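Local coordinates for cytoplasmic export protein 1 (PDB 3VWA) that takes part in nuclear tRNA export, binding tRNA and probably collecting it from export receptors at the nuclear pore for delivery to the translation machinery, at residues 98-110 / 271-283. Numbering follows the deposited sequence.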
ATOM      1  N   ASN A  98      18.959  -4.074   2.021  1.00 40.13           N
ATOM      2  CA  ASN A  98      18.046  -3.187   2.727  1.00 35.67           C
ATOM      3  C   ASN A  98      17.897  -3.619   4.164  1.00 32.84           C
ATOM      4  O   ASN A  98      17.027  -3.146   4.909  1.00 35.25           O
ATOM      5  CB  ASN A  98      16.702  -3.081   2.000  1.00 40.36           C
ATOM      6  CG  ASN A  98      15.822  -1.983   2.563  1.00 46.59           C
ATOM      7  OD1 ASN A  98      16.320  -0.892   2.877  1.00 46.12           O
ATOM      8  ND2 ASN A  98      14.504  -2.266   2.731  1.00 45.20           N
ATOM      9  N   LEU A  99      18.769  -4.524   4.576  1.00 33.06           N
ATOM     10  CA  LEU A  99      18.677  -5.077   5.903  1.00 31.16           C
ATOM     11  C   LEU A  99      18.723  -3.908   6.888  1.00 36.37           C
ATOM     12  O   LEU A  99      18.139  -3.958   7.960  1.00 37.11           O
ATOM     13  CB  LEU A  99      19.844  -6.011   6.139  1.00 28.85           C
ATOM     14  CG  LEU A  99      19.985  -6.584   7.542  1.00 30.53           C
ATOM     15  CD1 LEU A  99      18.807  -7.498   7.901  1.00 32.04           C
ATOM     16  CD2 LEU A  99      21.252  -7.383   7.551  1.00 32.77           C
ATOM     17  N   GLY A 100      19.403  -2.835   6.486  1.00 42.95           N
ATOM     18  CA  GLY A 100      19.623  -1.684   7.360  1.00 44.70           C
ATOM     19  C   GLY A 100      18.294  -1.089   7.731  1.00 43.88           C
ATOM     20  O   GLY A 100      18.061  -0.760   8.883  1.00 48.87           O
ATOM     21  N   SER A 101      17.413  -0.976   6.745  1.00 43.71           N
ATOM     22  CA  SER A 101      16.061  -0.554   7.007  1.00 42.68           C
ATOM     23  C   SER A 101      15.306  -1.522   7.858  1.00 38.36           C
ATOM     24  O   SER A 101      14.741  -1.089   8.840  1.00 36.88           O
ATOM     25  CB  SER A 101      15.286  -0.317   5.728  1.00 44.30           C
ATOM     26  OG  SER A 101      15.650   0.943   5.226  1.00 51.47           O
ATOM     27  N   LEU A 102      15.283  -2.809   7.488  1.00 37.75           N
ATOM     28  CA  LEU A 102      14.369  -3.791   8.122  1.00 33.72           C
ATOM     29  C   LEU A 102      14.769  -4.040   9.557  1.00 31.87           C
ATOM     30  O   LEU A 102      13.925  -4.298  10.373  1.00 28.25           O
ATOM     31  CB  LEU A 102      14.399  -5.136   7.406  1.00 34.00           C
ATOM     32  CG  LEU A 102      13.982  -5.164   5.945  1.00 38.34           C
ATOM     33  CD1 LEU A 102      14.356  -6.547   5.469  1.00 37.19           C
ATOM     34  CD2 LEU A 102      12.487  -4.880   5.804  1.00 36.05           C
ATOM     35  N   SER A 103      16.076  -3.925   9.828  1.00 34.48           N
ATOM     36  CA  SER A 103      16.704  -4.017  11.166  1.00 35.05           C
ATOM     37  C   SER A 103      16.105  -3.028  12.128  1.00 33.37           C
ATOM     38  O   SER A 103      16.129  -3.237  13.318  1.00 37.08           O
ATOM     39  CB  SER A 103      18.175  -3.627  11.051  1.00 37.45           C
ATOM     40  OG  SER A 103      18.978  -4.738  10.883  1.00 41.30           O
ATOM     41  N   GLN A 104      15.605  -1.913  11.601  1.00 35.42           N
ATOM     42  CA  GLN A 104      14.947  -0.896  12.419  1.00 34.23           C
ATOM     43  C   GLN A 104      13.681  -1.371  13.128  1.00 34.59           C
ATOM     44  O   GLN A 104      13.330  -0.858  14.175  1.00 38.13           O
ATOM     45  CB  GLN A 104      14.690   0.352  11.576  1.00 38.30           C
ATOM     46  CG  GLN A 104      15.996   1.073  11.209  1.00 43.76           C
ATOM     47  CD  GLN A 104      15.824   2.504  10.710  1.00 48.48           C
ATOM     48  OE1 GLN A 104      14.716   2.977  10.479  1.00 54.08           O
ATOM     49  NE2 GLN A 104      16.943   3.196  10.520  1.00 51.51           N
ATOM     50  N   ASN A 105      13.002  -2.376  12.583  1.00 36.00           N
ATOM     51  CA  ASN A 105      11.846  -2.979  13.272  1.00 27.43           C
ATOM     52  C   ASN A 105      12.264  -4.344  13.792  1.00 29.12           C
ATOM     53  O   ASN A 105      12.132  -5.387  13.096  1.00 24.06           O
ATOM     54  CB  ASN A 105      10.638  -3.097  12.329  1.00 30.62           C
ATOM     55  CG  ASN A 105       9.406  -3.719  13.012  1.00 26.63           C
ATOM     56  OD1 ASN A 105       9.542  -4.412  13.985  1.00 26.11           O
ATOM     57  ND2 ASN A 105       8.211  -3.436  12.501  1.00 28.29           N
ATOM     58  N   LYS A 106      12.790  -4.357  15.017  1.00 27.14           N
ATOM     59  CA  LYS A 106      13.301  -5.607  15.563  1.00 29.47           C
ATOM     60  C   LYS A 106      12.199  -6.684  15.630  1.00 26.17           C
ATOM     61  O   LYS A 106      12.492  -7.850  15.511  1.00 23.34           O
ATOM     62  CB  LYS A 106      13.956  -5.384  16.951  1.00 33.52           C
ATOM     63  CG  LYS A 106      13.014  -5.406  18.153  1.00 36.11           C
ATOM     64  CD  LYS A 106      13.788  -4.920  19.374  1.00 38.31           C
ATOM     65  CE  LYS A 106      13.048  -5.193  20.657  1.00 38.29           C
ATOM     66  NZ  LYS A 106      13.184  -6.650  20.986  1.00 43.43           N
ATOM     67  N   PHE A 107      10.947  -6.275  15.838  1.00 25.40           N
ATOM     68  CA  PHE A 107       9.854  -7.247  15.955  1.00 26.19           C
ATOM     69  C   PHE A 107       9.686  -7.955  14.610  1.00 23.77           C
ATOM     70  O   PHE A 107       9.429  -9.155  14.583  1.00 24.62           O
ATOM     71  CB  PHE A 107       8.512  -6.587  16.379  1.00 24.38           C
ATOM     72  CG  PHE A 107       8.562  -5.965  17.756  1.00 28.43           C
ATOM     73  CD1 PHE A 107       8.970  -6.704  18.877  1.00 28.36           C
ATOM     74  CD2 PHE A 107       8.210  -4.633  17.932  1.00 28.21           C
ATOM     75  CE1 PHE A 107       9.006  -6.123  20.142  1.00 29.19           C
ATOM     76  CE2 PHE A 107       8.262  -4.039  19.194  1.00 29.70           C
ATOM     77  CZ  PHE A 107       8.645  -4.777  20.299  1.00 27.32           C
ATOM     78  N   GLY A 108       9.875  -7.198  13.525  1.00 22.87           N
ATOM     79  CA  GLY A 108       9.902  -7.739  12.156  1.00 22.21           C
ATOM     80  C   GLY A 108      10.890  -8.869  11.977  1.00 26.32           C
ATOM     81  O   GLY A 108      10.529  -9.985  11.512  1.00 25.77           O
ATOM     82  N   VAL A 109      12.160  -8.569  12.315  1.00 28.27           N
ATOM     83  CA  VAL A 109      13.287  -9.463  12.078  1.00 26.10           C
ATOM     84  C   VAL A 109      13.025 -10.722  12.929  1.00 25.55           C
ATOM     85  O   VAL A 109      13.226 -11.841  12.476  1.00 30.65           O
ATOM     86  CB  VAL A 109      14.651  -8.771  12.509  1.00 28.37           C
ATOM     87  CG1 VAL A 109      15.861  -9.723  12.405  1.00 25.11           C
ATOM     88  CG2 VAL A 109      14.927  -7.498  11.718  1.00 26.97           C
ATOM     89  N   GLU A 110      12.563 -10.528  14.155  1.00 23.78           N
ATOM     90  CA  GLU A 110      12.294 -11.617  15.055  1.00 25.75           C
ATOM     91  C   GLU A 110      11.122 -12.484  14.535  1.00 24.82           C
ATOM     92  O   GLU A 110      11.151 -13.693  14.647  1.00 25.27           O
ATOM     93  CB  GLU A 110      11.960 -11.094  16.482  1.00 26.40           C
ATOM     94  CG  GLU A 110      13.146 -10.596  17.324  1.00 30.16           C
ATOM     95  CD  GLU A 110      12.710  -9.727  18.504  1.00 30.59           C
ATOM     96  OE1 GLU A 110      11.639 -10.017  19.112  1.00 30.02           O
ATOM     97  OE2 GLU A 110      13.438  -8.758  18.822  1.00 25.77           O
ATOM     98  N   GLU A 271      -1.804   1.940  19.414  1.00 29.33           N
ATOM     99  CA  GLU A 271      -0.841   2.019  20.512  1.00 31.27           C
ATOM    100  C   GLU A 271       0.643   1.923  20.076  1.00 32.43           C
ATOM    101  O   GLU A 271       1.523   2.372  20.829  1.00 31.69           O
ATOM    102  CB  GLU A 271      -1.095   0.962  21.609  1.00 32.95           C
ATOM    103  CG  GLU A 271      -2.562   0.683  21.985  1.00 41.91           C
ATOM    104  CD  GLU A 271      -3.093   1.495  23.160  1.00 52.29           C
ATOM    105  OE1 GLU A 271      -3.326   2.717  22.991  1.00 50.02           O
ATOM    106  OE2 GLU A 271      -3.302   0.895  24.256  1.00 58.63           O
ATOM    107  N   SER A 272       0.913   1.270  18.940  1.00 27.13           N
ATOM    108  CA  SER A 272       2.279   1.088  18.368  1.00 29.25           C
ATOM    109  C   SER A 272       2.263   1.024  16.862  1.00 26.15           C
ATOM    110  O   SER A 272       2.670   0.029  16.241  1.00 25.38           O
ATOM    111  CB  SER A 272       3.013  -0.147  18.873  1.00 28.75           C
ATOM    112  OG  SER A 272       2.155  -1.026  19.549  1.00 33.82           O
ATOM    113  N   ARG A 273       1.813   2.110  16.284  1.00 24.52           N
ATOM    114  CA  ARG A 273       1.905   2.277  14.829  1.00 24.96           C
ATOM    115  C   ARG A 273       3.227   1.799  14.241  1.00 26.72           C
ATOM    116  O   ARG A 273       3.262   1.135  13.163  1.00 25.10           O
ATOM    117  CB  ARG A 273       1.607   3.741  14.524  1.00 24.55           C
ATOM    118  CG  ARG A 273       1.605   4.148  13.072  1.00 25.36           C
ATOM    119  CD  ARG A 273       0.508   3.393  12.342  1.00 26.07           C
ATOM    120  NE  ARG A 273       0.465   3.685  10.924  1.00 25.18           N
ATOM    121  CZ  ARG A 273       1.235   3.147   9.998  1.00 24.89           C
ATOM    122  NH1 ARG A 273       2.174   2.289  10.348  1.00 25.12           N
ATOM    123  NH2 ARG A 273       1.045   3.449   8.701  1.00 26.44           N
ATOM    124  N   GLU A 274       4.339   2.100  14.944  1.00 27.64           N
ATOM    125  CA  GLU A 274       5.689   1.821  14.387  1.00 25.99           C
ATOM    126  C   GLU A 274       5.918   0.342  14.097  1.00 26.07           C
ATOM    127  O   GLU A 274       6.763  -0.049  13.243  1.00 27.11           O
ATOM    128  CB  GLU A 274       6.830   2.428  15.323  1.00 31.12           C
ATOM    129  CG  GLU A 274       7.007   1.802  16.732  1.00 26.10           C
ATOM    130  CD  GLU A 274       5.847   2.030  17.724  1.00 26.36           C
ATOM    131  OE1 GLU A 274       4.917   2.814  17.436  1.00 28.44           O
ATOM    132  OE2 GLU A 274       5.842   1.438  18.845  1.00 27.25           O
ATOM    133  N   ILE A 275       5.179  -0.532  14.768  1.00 24.80           N
ATOM    134  CA  ILE A 275       5.502  -1.933  14.590  1.00 23.76           C
ATOM    135  C   ILE A 275       5.090  -2.432  13.180  1.00 24.68           C
ATOM    136  O   ILE A 275       5.548  -3.436  12.734  1.00 20.95           O
ATOM    137  CB  ILE A 275       4.963  -2.854  15.689  1.00 24.13           C
ATOM    138  CG1 ILE A 275       3.419  -3.028  15.501  1.00 22.99           C
ATOM    139  CG2 ILE A 275       5.432  -2.381  17.107  1.00 21.29           C
ATOM    140  CD1 ILE A 275       2.846  -4.066  16.442  1.00 23.76           C
ATOM    141  N   PHE A 276       4.330  -1.651  12.459  1.00 25.95           N
ATOM    142  CA  PHE A 276       3.948  -2.031  11.111  1.00 27.03           C
ATOM    143  C   PHE A 276       4.808  -1.316  10.051  1.00 28.80           C
ATOM    144  O   PHE A 276       4.493  -1.364   8.849  1.00 26.98           O
ATOM    145  CB  PHE A 276       2.460  -1.712  10.904  1.00 26.30           C
ATOM    146  CG  PHE A 276       1.570  -2.435  11.850  1.00 25.92           C
ATOM    147  CD1 PHE A 276       1.345  -3.796  11.703  1.00 27.36           C
ATOM    148  CD2 PHE A 276       0.975  -1.768  12.917  1.00 27.83           C
ATOM    149  CE1 PHE A 276       0.522  -4.483  12.610  1.00 26.54           C
ATOM    150  CE2 PHE A 276       0.129  -2.426  13.810  1.00 23.08           C
ATOM    151  CZ  PHE A 276      -0.099  -3.795  13.658  1.00 24.24           C
ATOM    152  N   ARG A 277       5.923  -0.718  10.462  1.00 28.71           N
ATOM    153  CA  ARG A 277       6.789  -0.025   9.463  1.00 31.32           C
ATOM    154  C   ARG A 277       8.047  -0.794   9.335  1.00 28.27           C
ATOM    155  O   ARG A 277       8.415  -1.477  10.276  1.00 27.11           O
ATOM    156  CB  ARG A 277       7.178   1.374   9.933  1.00 36.41           C
ATOM    157  CG  ARG A 277       6.044   2.358   9.968  1.00 40.59           C
ATOM    158  CD  ARG A 277       6.507   3.798  10.150  1.00 46.56           C
ATOM    159  NE  ARG A 277       5.296   4.622  10.103  1.00 52.36           N
ATOM    160  CZ  ARG A 277       4.824   5.319  11.127  1.00 57.80           C
ATOM    161  NH1 ARG A 277       3.684   6.010  10.992  1.00 46.06           N
ATOM    162  NH2 ARG A 277       5.511   5.352  12.277  1.00 58.95           N
ATOM    163  N   ASN A 278       8.702  -0.696   8.175  1.00 28.07           N
ATOM    164  CA  ASN A 278       9.988  -1.360   7.930  1.00 30.13           C
ATOM    165  C   ASN A 278       9.843  -2.864   8.048  1.00 29.74           C
ATOM    166  O   ASN A 278      10.773  -3.547   8.463  1.00 25.51           O
ATOM    167  CB  ASN A 278      11.065  -0.882   8.911  1.00 32.87           C
ATOM    168  CG  ASN A 278      11.342   0.603   8.778  1.00 33.86           C
ATOM    169  OD1 ASN A 278      11.052   1.364   9.674  1.00 38.19           O
ATOM    170  ND2 ASN A 278      11.822   1.018   7.618  1.00 31.59           N
ATOM    171  N   LEU A 279       8.664  -3.379   7.683  1.00 27.23           N
ATOM    172  CA  LEU A 279       8.509  -4.838   7.590  1.00 27.60           C
ATOM    173  C   LEU A 279       8.853  -5.351   6.188  1.00 26.21           C
ATOM    174  O   LEU A 279       8.745  -4.599   5.204  1.00 25.30           O
ATOM    175  CB  LEU A 279       7.074  -5.179   7.932  1.00 28.71           C
ATOM    176  CG  LEU A 279       6.669  -4.903   9.375  1.00 31.40           C
ATOM    177  CD1 LEU A 279       5.185  -5.181   9.534  1.00 30.27           C
ATOM    178  CD2 LEU A 279       7.467  -5.814  10.291  1.00 29.91           C
ATOM    179  N   THR A 280       9.238  -6.617   6.046  1.00 30.80           N
ATOM    180  CA  THR A 280       9.340  -7.180   4.666  1.00 31.93           C
ATOM    181  C   THR A 280       8.039  -7.047   3.889  1.00 28.40           C
ATOM    182  O   THR A 280       6.947  -7.300   4.434  1.00 30.37           O
ATOM    183  CB  THR A 280       9.847  -8.635   4.592  1.00 38.34           C
ATOM    184  OG1 THR A 280       9.382  -9.378   5.721  1.00 38.78           O
ATOM    185  CG2 THR A 280      11.389  -8.640   4.541  1.00 36.46           C
ATOM    186  N   PRO A 281       8.131  -6.547   2.650  1.00 30.24           N
ATOM    187  CA  PRO A 281       6.927  -6.370   1.842  1.00 29.08           C
ATOM    188  C   PRO A 281       6.114  -7.640   1.734  1.00 28.31           C
ATOM    189  O   PRO A 281       6.653  -8.746   1.634  1.00 27.89           O
ATOM    190  CB  PRO A 281       7.483  -5.977   0.459  1.00 32.62           C
ATOM    191  CG  PRO A 281       8.980  -6.215   0.530  1.00 33.07           C
ATOM    192  CD  PRO A 281       9.316  -5.973   1.967  1.00 32.05           C
ATOM    193  N   GLY A 282       4.807  -7.483   1.793  1.00 31.49           N
ATOM    194  CA  GLY A 282       3.921  -8.616   1.542  1.00 27.11           C
ATOM    195  C   GLY A 282       2.929  -8.781   2.629  1.00 24.76           C
ATOM    196  O   GLY A 282       1.750  -8.965   2.321  1.00 21.51           O
HETATM  197  N   MSE A 283       3.369  -8.689   3.906  1.00 26.83           N
HETATM  198  CA  MSE A 283       2.438  -9.013   5.004  1.00 27.09           C
HETATM  199  C   MSE A 283       1.363  -7.978   5.124  1.00 26.55           C
HETATM  200  O   MSE A 283       0.147  -8.289   5.331  1.00 28.04           O
HETATM  201  CB  MSE A 283       3.078  -9.201   6.381  1.00 34.16           C
HETATM  202  CG  MSE A 283       1.947  -9.865   7.163  1.00 29.59           C
HETATM  203 SE   MSE A 283       2.351 -10.291   8.997  1.00 53.63          SE
HETATM  204  CE  MSE A 283       3.063  -8.667   9.868  1.00 37.10           C
TER
HETATM  205  O   HOH W   1      11.371  -5.953  10.117  1.00 21.51           O
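N105 reaches across to two backbone carbonyls of segment 271-283 through one amide nitrogen. Its ND2 donates to I275 O at 2.7 Å, a bent bond that meets the carbonyl from above its plane, and to R277 O at 3.0 Å, nearly straight at 165°. Both acceptors lie close to the amide plane, one for each N-H. CG stands anti to the backbone N (chi1 -180°), sending the amide across the gap, while OD1 caps helix 106-122 by accepting from G108 N. Asparagine suits the place because one short, flat group supplies both donors and the cap acceptor. A water within reach of L102 O and N278 O has more acceptors nearby than protons, so both bonds need not form.

L279 CD2 lies beside the N105 amide and packs against G108 CA at 3.6 Å, eased by the glycine's lack of a side chain. Further out, I275 CG2 meets the F107 ring obliquely, 3.7 Å from CD2, and L240 touches both residues. L102 CD1 lies 3.7 Å from T280 CG2, whereas T280 OG1 bonds to W144. The two bonds from N105 fix the loop between helices 255-271 and 283-303 against the start of helix 106-122, probably in the kinase-like domain.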